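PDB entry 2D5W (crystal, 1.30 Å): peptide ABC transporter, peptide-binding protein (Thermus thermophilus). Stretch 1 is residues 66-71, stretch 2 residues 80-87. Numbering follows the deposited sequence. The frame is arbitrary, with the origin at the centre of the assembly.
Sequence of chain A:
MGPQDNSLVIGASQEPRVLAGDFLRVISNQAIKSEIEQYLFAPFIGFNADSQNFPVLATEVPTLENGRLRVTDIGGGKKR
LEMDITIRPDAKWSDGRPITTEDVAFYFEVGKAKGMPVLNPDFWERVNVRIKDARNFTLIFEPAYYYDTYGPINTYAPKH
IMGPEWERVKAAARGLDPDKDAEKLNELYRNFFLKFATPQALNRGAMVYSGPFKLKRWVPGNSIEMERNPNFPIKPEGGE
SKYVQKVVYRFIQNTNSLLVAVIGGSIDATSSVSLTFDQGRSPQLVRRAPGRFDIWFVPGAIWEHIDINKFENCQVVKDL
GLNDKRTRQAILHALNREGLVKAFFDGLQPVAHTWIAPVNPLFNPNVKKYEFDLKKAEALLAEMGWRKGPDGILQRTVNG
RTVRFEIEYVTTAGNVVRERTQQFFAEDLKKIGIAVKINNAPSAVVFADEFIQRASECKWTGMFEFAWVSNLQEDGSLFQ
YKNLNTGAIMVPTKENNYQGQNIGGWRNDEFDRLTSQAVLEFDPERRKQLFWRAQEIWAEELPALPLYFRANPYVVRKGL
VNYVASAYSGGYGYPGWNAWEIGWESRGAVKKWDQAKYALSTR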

# COMPACT_ATOMS: atom_id res chain seq x y z
N ASN A 66 21.21 -12.20 20.70
CA ASN A 66 21.04 -13.65 20.68
C ASN A 66 21.79 -14.31 19.53
O ASN A 66 21.61 -15.50 19.26
N GLY A 67 22.65 -13.54 18.87
CA GLY A 67 23.45 -14.06 17.78
C GLY A 67 22.74 -14.41 16.49
O GLY A 67 23.34 -15.00 15.59
N ARG A 68 21.46 -14.06 16.38
CA ARG A 68 20.71 -14.37 15.16
C ARG A 68 20.93 -13.32 14.08
O ARG A 68 20.55 -13.52 12.92
N LEU A 69 21.52 -12.18 14.45
CA LEU A 69 21.83 -11.14 13.49
C LEU A 69 23.35 -11.01 13.41
O LEU A 69 24.03 -10.98 14.44
N ARG A 70 23.87 -10.93 12.20
CA ARG A 70 25.30 -10.77 11.98
C ARG A 70 25.54 -9.72 10.92
O ARG A 70 25.06 -9.84 9.79
N VAL A 71 26.27 -8.67 11.29
CA VAL A 71 26.58 -7.59 10.36
C VAL A 71 28.07 -7.61 10.06
O VAL A 71 28.89 -7.55 10.98
N ARG A 80 26.87 -6.36 5.06
CA ARG A 80 26.17 -7.59 4.72
C ARG A 80 25.44 -7.92 6.01
O ARG A 80 26.04 -7.92 7.09
N LEU A 81 24.14 -8.16 5.92
CA LEU A 81 23.36 -8.52 7.09
C LEU A 81 22.82 -9.93 6.93
O LEU A 81 22.26 -10.26 5.88
N GLU A 82 23.02 -10.75 7.95
CA GLU A 82 22.49 -12.11 7.94
C GLU A 82 21.51 -12.19 9.10
O GLU A 82 21.80 -11.73 10.21
N MET A 83 20.35 -12.77 8.84
CA MET A 83 19.29 -12.89 9.83
C MET A 83 18.80 -14.33 9.94
O MET A 83 18.17 -14.85 9.01
N ASP A 84 19.07 -14.97 11.07
CA ASP A 84 18.67 -16.36 11.30
C ASP A 84 17.26 -16.46 11.86
O ASP A 84 16.96 -15.93 12.93
N ILE A 85 16.41 -17.18 11.14
CA ILE A 85 15.03 -17.39 11.56
C ILE A 85 14.75 -18.87 11.75
O ILE A 85 15.18 -19.69 10.93
N THR A 86 14.07 -19.21 12.84
CA THR A 86 13.70 -20.59 13.12
C THR A 86 12.18 -20.66 13.09
O THR A 86 11.50 -19.97 13.84
N ILE A 87 11.65 -21.50 12.20
CA ILE A 87 10.20 -21.66 12.09
C ILE A 87 9.72 -22.53 13.26
O ILE A 87 10.33 -23.55 13.56

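How does the loop before the strand prepare the contact? Asn66 does not touch the other stretch; its side chain, chi1 p, turns back on its own segment, where OD1 accepts a hydrogen bond from Arg68 N at 3.0 Å. Gly67 has a positive phi of 70°, a value that by itself favours glycine, and it only skirts the contact, with its O 4.1 Å from Asp84 OD1.

What does Arg68 do from the end of this turn? Its CA-to-CB bond points sideways, but chi1 m followed by chi2 and chi3 both t extends the chain so that the guanidinium reaches stretch 2 near Thr86. There Arg68 NH1 donates to Thr86 OG1 at 2.8 Å, and Arg68 NH2 donates to the same Thr86 OG1 at 3.0 Å and to Asp84 O at 3.1 Å. Both acceptors lie at the guanidinium edge, near its plane, where the N-H groups point. Thr86 is in the m rotamer. Asp84 N donates to Arg68 O at 2.8 Å along a nearly straight line.

Which apolar side chains does Leu69 meet? Leu69 pairs with Met83 across the antiparallel strands at a non-hydrogen-bonded position, and its side chain lies on the same face of the sheet as Met83, Leu81 and Val71. With chi1 m and chi2 t, Leu69 CD2 comes to 3.8 Å from Met83 CG and 4.2 Å from Leu81 CD1. Met83, chi1 and chi2 both t, and Leu81, chi1 t and chi2 p, are buried.

How does Arg70 bind two acids at once? It lies on the other face of the sheet, paired with Glu82 through two backbone hydrogen bonds, Arg70 N to Glu82 O at 3.0 Å and Glu82 N to Arg70 O at 2.9 Å. Its chi angles m, t, m fold the guanidinium across to stretch 2. Salt bridges run from Arg70 NH1 to Glu82 OE2 and from Arg70 NH2 to Asp84 OD1, each 2.8 Å, while Arg70 NH1 also donates to Asp84 OD2 at 2.9 Å. Both carboxylates, on side chains with chi1 m, meet the guanidinium edge. Glu82 OE1 is left to its own strand, bridging to Arg80 NE at 3.0 Å.

Where does the packing end? Val71, chi1 t, returns to the face of Leu69, and its CG2 lies 3.8 Å from Leu81 CD1. That methyl of Leu81 thus touches both Leu69 and Val71, continuing the apolar row along this face.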

# COMPACT_ATOMS: atom_id res chain seq x y z
CB ASN A 66 19.55 -14.04 20.65
CG ASN A 66 18.79 -13.47 19.47
OD1 ASN A 66 19.34 -13.31 18.38
ND2 ASN A 66 17.51 -13.19 19.67
CB ARG A 68 19.22 -14.53 15.47
CG ARG A 68 18.87 -15.85 16.13
CD ARG A 68 17.40 -15.90 16.49
NE ARG A 68 16.99 -17.20 17.02
CZ ARG A 68 16.73 -18.28 16.28
NH1 ARG A 68 16.37 -19.41 16.87
NH2 ARG A 68 16.83 -18.22 14.96
CB LEU A 69 21.25 -9.78 13.90
CG LEU A 69 19.74 -9.55 13.85
CD1 LEU A 69 19.47 -8.10 14.21
CD2 LEU A 69 19.19 -9.86 12.46
CB ARG A 70 25.94 -12.09 11.54
CG ARG A 70 26.03 -13.15 12.63
CD ARG A 70 26.64 -14.43 12.09
NE ARG A 70 25.82 -15.01 11.03
CZ ARG A 70 24.65 -15.61 11.24
NH1 ARG A 70 23.97 -16.11 10.21
NH2 ARG A 70 24.17 -15.74 12.47
CB VAL A 71 26.22 -6.22 10.95
CG1 VAL A 71 26.59 -5.11 9.97
CG2 VAL A 71 24.74 -6.16 11.27
CB ARG A 80 27.16 -8.71 4.40
CG ARG A 80 26.53 -10.08 4.19
CD ARG A 80 27.60 -11.16 4.26
NE ARG A 80 27.08 -12.51 4.07
CZ ARG A 80 26.81 -13.05 2.89
NH1 ARG A 80 27.00 -12.36 1.78
NH2 ARG A 80 26.34 -14.29 2.82
CB LEU A 81 22.17 -7.56 7.29
CG LEU A 81 21.15 -8.04 8.33
CD1 LEU A 81 21.77 -8.00 9.72
CD2 LEU A 81 19.91 -7.17 8.27
CB GLU A 82 23.61 -13.15 8.10
CG GLU A 82 24.52 -13.24 6.89
CD GLU A 82 25.36 -14.50 6.86
OE1 GLU A 82 26.13 -14.68 5.89
OE2 GLU A 82 25.26 -15.32 7.81
CB MET A 83 18.15 -11.97 9.42
CG MET A 83 16.92 -12.06 10.29
SD MET A 83 15.58 -11.13 9.55
CE MET A 83 16.15 -9.53 9.90
CB ASP A 84 19.61 -17.04 12.30
CG ASP A 84 21.04 -17.15 11.79
OD1 ASP A 84 21.92 -17.42 12.63
OD2 ASP A 84 21.27 -16.99 10.58
CB ILE A 85 14.05 -16.83 10.50
CG1 ILE A 85 14.27 -15.33 10.35
CG2 ILE A 85 12.61 -17.16 10.89
CD1 ILE A 85 13.40 -14.67 9.30
CB THR A 86 14.20 -21.04 14.51
OG1 THR A 86 15.62 -20.92 14.58
CG2 THR A 86 13.81 -22.50 14.76
CB ILE A 87 9.83 -22.36 10.76
CG1 ILE A 87 10.36 -21.55 9.57
CG2 ILE A 87 8.31 -22.53 10.67
CD1 ILE A 87 10.15 -22.22 8.23